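Filamentous hemagglutinin (Bordetella pertussis, PDB 1RWR) is a secreted adhesin whose N-terminal secretion domain, a right-handed beta-helix, probably directs its export through the two-partner secretion pathway. Local coordinates at residues G51-G60 with G90-G98. Residues are numbered along the deposited sequence; the frame is centred on the assembly and turned at random.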
loop_
_atom_site.group_PDB
_atom_site.type_symbol
_atom_site.label_atom_id
_atom_site.label_comp_id
_atom_site.label_asym_id
_atom_site.label_seq_id
_atom_site.Cartn_x
_atom_site.Cartn_y
_atom_site.Cartn_z
ATOM N N GLY A 51 9.208 -20.058 -4.053
ATOM C CA GLY A 51 9.574 -21.084 -5.009
ATOM C C GLY A 51 9.732 -22.451 -4.368
ATOM O O GLY A 51 10.322 -22.576 -3.323
ATOM N N LEU A 52 9.143 -23.462 -4.992
ATOM C CA LEU A 52 9.379 -24.868 -4.633
ATOM C C LEU A 52 10.488 -25.514 -5.447
ATOM O O LEU A 52 10.915 -26.638 -5.131
ATOM C CB LEU A 52 8.079 -25.658 -4.810
ATOM C CG LEU A 52 6.894 -25.247 -3.953
ATOM C CD1 LEU A 52 5.684 -26.129 -4.263
ATOM C CD2 LEU A 52 7.173 -25.285 -2.462
ATOM N N THR A 53 10.959 -24.809 -6.469
ATOM C CA THR A 53 12.046 -25.261 -7.313
ATOM C C THR A 53 13.098 -24.190 -7.458
ATOM O O THR A 53 12.820 -22.993 -7.314
ATOM C CB THR A 53 11.522 -25.630 -8.701
ATOM O OG1 THR A 53 10.934 -24.487 -9.331
ATOM C CG2 THR A 53 10.367 -26.647 -8.585
ATOM N N ASP A 54 14.304 -24.625 -7.781
ATOM C CA ASP A 54 15.414 -23.720 -8.029
ATOM C C ASP A 54 15.155 -22.975 -9.335
ATOM O O ASP A 54 14.500 -23.481 -10.258
ATOM C CB ASP A 54 16.733 -24.495 -8.157
ATOM C CG ASP A 54 17.144 -25.236 -6.887
ATOM O OD1 ASP A 54 16.442 -25.222 -5.855
ATOM O OD2 ASP A 54 18.213 -25.877 -6.857
ATOM N N GLY A 55 15.712 -21.777 -9.444
ATOM C CA GLY A 55 15.449 -20.964 -10.600
ATOM C C GLY A 55 16.225 -19.683 -10.574
ATOM O O GLY A 55 17.298 -19.618 -9.999
ATOM N N VAL A 56 15.678 -18.689 -11.253
ATOM C CA VAL A 56 16.325 -17.406 -11.444
ATOM C C VAL A 56 15.287 -16.309 -11.244
ATOM O O VAL A 56 14.192 -16.365 -11.804
ATOM C CB VAL A 56 16.914 -17.315 -12.869
ATOM C CG1 VAL A 56 17.608 -16.030 -13.071
ATOM C CG2 VAL A 56 17.882 -18.470 -13.114
ATOM N N SER A 57 15.611 -15.320 -10.426
ATOM C CA SER A 57 14.761 -14.141 -10.322
ATOM C C SER A 57 15.214 -13.075 -11.314
ATOM O O SER A 57 16.370 -13.077 -11.767
ATOM C CB SER A 57 14.780 -13.589 -8.898
ATOM O OG SER A 57 16.018 -12.938 -8.614
ATOM N N ARG A 58 14.316 -12.164 -11.659
ATOM C CA ARG A 58 14.627 -11.086 -12.586
ATOM C C ARG A 58 15.662 -10.124 -12.025
ATOM O O ARG A 58 16.590 -9.742 -12.723
ATOM C CB ARG A 58 13.387 -10.291 -12.973
ATOM C CG ARG A 58 13.711 -9.182 -14.007
ATOM C CD ARG A 58 12.514 -8.646 -14.836
ATOM N NE ARG A 58 11.457 -9.646 -15.092
ATOM C CZ ARG A 58 10.344 -9.418 -15.791
ATOM N NH1 ARG A 58 10.129 -8.239 -16.352
ATOM N NH2 ARG A 58 9.450 -10.393 -15.946
ATOM N N ILE A 59 15.492 -9.695 -10.789
ATOM C CA ILE A 59 16.428 -8.730 -10.229
ATOM C C ILE A 59 17.622 -9.319 -9.480
ATOM O O ILE A 59 18.635 -8.602 -9.283
ATOM C CB ILE A 59 15.706 -7.669 -9.351
ATOM C CG1 ILE A 59 15.163 -8.274 -8.072
ATOM C CG2 ILE A 59 14.585 -6.973 -10.162
ATOM C CD1 ILE A 59 14.782 -7.217 -7.040
ATOM N N GLY A 60 17.533 -10.581 -9.071
ATOM C CA GLY A 60 18.511 -11.181 -8.168
ATOM C C GLY A 60 19.317 -12.328 -8.735
ATOM O O GLY A 60 20.240 -12.814 -8.071
ATOM N N GLY A 90 12.938 0.400 -4.823
ATOM C CA GLY A 90 13.311 -0.621 -5.783
ATOM C C GLY A 90 12.146 -1.536 -6.076
ATOM O O GLY A 90 10.995 -1.161 -5.860
ATOM N N THR A 91 12.447 -2.745 -6.541
ATOM C CA THR A 91 11.430 -3.692 -6.991
ATOM C C THR A 91 11.188 -4.756 -5.955
ATOM O O THR A 91 12.126 -5.384 -5.487
ATOM C CB THR A 91 11.861 -4.379 -8.236
ATOM O OG1 THR A 91 12.071 -3.423 -9.282
ATOM C CG2 THR A 91 10.750 -5.333 -8.740
ATOM N N LEU A 92 9.930 -4.967 -5.607
ATOM C CA LEU A 92 9.527 -6.074 -4.774
ATOM C C LEU A 92 9.162 -7.214 -5.724
ATOM O O LEU A 92 8.096 -7.183 -6.322
ATOM C CB LEU A 92 8.332 -5.695 -3.914
ATOM C CG LEU A 92 8.365 -4.407 -3.091
ATOM C CD1 LEU A 92 7.095 -4.229 -2.254
ATOM C CD2 LEU A 92 9.584 -4.409 -2.201
ATOM N N GLU A 93 10.057 -8.193 -5.844
ATOM C CA GLU A 93 9.853 -9.322 -6.730
ATOM C C GLU A 93 9.443 -10.553 -5.923
ATOM O O GLU A 93 10.013 -10.855 -4.899
ATOM C CB GLU A 93 11.103 -9.642 -7.536
ATOM C CG GLU A 93 10.946 -10.887 -8.420
ATOM C CD GLU A 93 12.064 -11.099 -9.409
ATOM O OE1 GLU A 93 13.078 -10.364 -9.421
ATOM O OE2 GLU A 93 11.929 -12.046 -10.221
ATOM N N VAL A 94 8.434 -11.253 -6.428
ATOM C CA VAL A 94 8.061 -12.553 -5.899
ATOM C C VAL A 94 8.591 -13.599 -6.858
ATOM O O VAL A 94 8.238 -13.607 -8.042
ATOM C CB VAL A 94 6.534 -12.706 -5.686
ATOM C CG1 VAL A 94 6.211 -14.037 -5.026
ATOM C CG2 VAL A 94 5.980 -11.596 -4.821
ATOM N N TYR A 95 9.491 -14.433 -6.357
ATOM C CA TYR A 95 9.968 -15.575 -7.124
ATOM C C TYR A 95 9.029 -16.752 -6.819
ATOM O O TYR A 95 8.803 -17.121 -5.679
ATOM C CB TYR A 95 11.417 -15.931 -6.821
ATOM C CG TYR A 95 11.805 -17.274 -7.387
ATOM C CD1 TYR A 95 11.985 -17.433 -8.737
ATOM C CD2 TYR A 95 11.983 -18.392 -6.568
ATOM C CE1 TYR A 95 12.297 -18.715 -9.292
ATOM C CE2 TYR A 95 12.317 -19.668 -7.118
ATOM C CZ TYR A 95 12.444 -19.810 -8.472
ATOM O OH TYR A 95 12.755 -21.051 -9.011
ATOM N N GLY A 96 8.600 -17.397 -7.896
ATOM C CA GLY A 96 7.714 -18.559 -7.789
ATOM C C GLY A 96 6.270 -18.187 -8.094
ATOM O O GLY A 96 5.961 -17.493 -9.064
ATOM N N LYS A 97 5.360 -18.679 -7.273
ATOM C CA LYS A 97 3.942 -18.388 -7.455
ATOM C C LYS A 97 3.689 -16.935 -7.073
ATOM O O LYS A 97 4.136 -16.473 -6.018
ATOM C CB LYS A 97 3.077 -19.307 -6.588
ATOM C CG LYS A 97 1.547 -19.079 -6.679
ATOM C CD LYS A 97 0.826 -19.802 -5.548
ATOM C CE LYS A 97 -0.716 -19.522 -5.488
ATOM N NZ LYS A 97 -1.038 -18.203 -4.864
ATOM N N GLY A 98 2.961 -16.226 -7.920
ATOM C CA GLY A 98 2.541 -14.879 -7.584
ATOM C C GLY A 98 1.697 -14.854 -6.320
ATOM O O GLY A 98 0.890 -15.729 -6.061
#
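Gly51, just past strand 45-50, lies beside the ring of Tyr95 on strand 91-96, in the N-terminal part of the beta-helix that forms the TPS domain. From here the chain leaves the sheet and doubles back over its outer surface: strand 55-57, which pairs with strand 61-63, runs nearly antiparallel (170°) to strand 91-96, with the axes 7.6 Å apart. At that separation, the side chains of Glu93 and Tyr95 span the two layers. CA of Gly51 approaches CE2 of Tyr95 to 3.7 Å, a closeness that the absence of a side chain permits. The carbonyl O of Thr53 then meets the ring edge near its plane and accepts a 2.6 Å hydrogen bond from Tyr95 OH, which sits above the carbonyl plane. Gly55 and the backbone of Val56 continue obliquely around the ring; the Tyr95 side chain also touches Val47 and Asn49 of strand 45-50. Beyond Ser57, whose CB packs on the carboxylate of Glu93, the chain turns. Glu93 reaches this turn fully extended, CG anti to the backbone N (chi1 176°). Its two oxygens grip successive amides through their syn lone pairs: Arg58 N donates to Glu93 OE2 at 2.8 Å and Ile59 N to Glu93 OE1 at 2.9 Å. Both bonds are nearly straight, and with one on each oxygen they restrain the rotation of the carboxylate. The Ile59 side chain runs past Glu93 in the opposite direction, bringing its CD1 to 3.6 Å from Thr91 O.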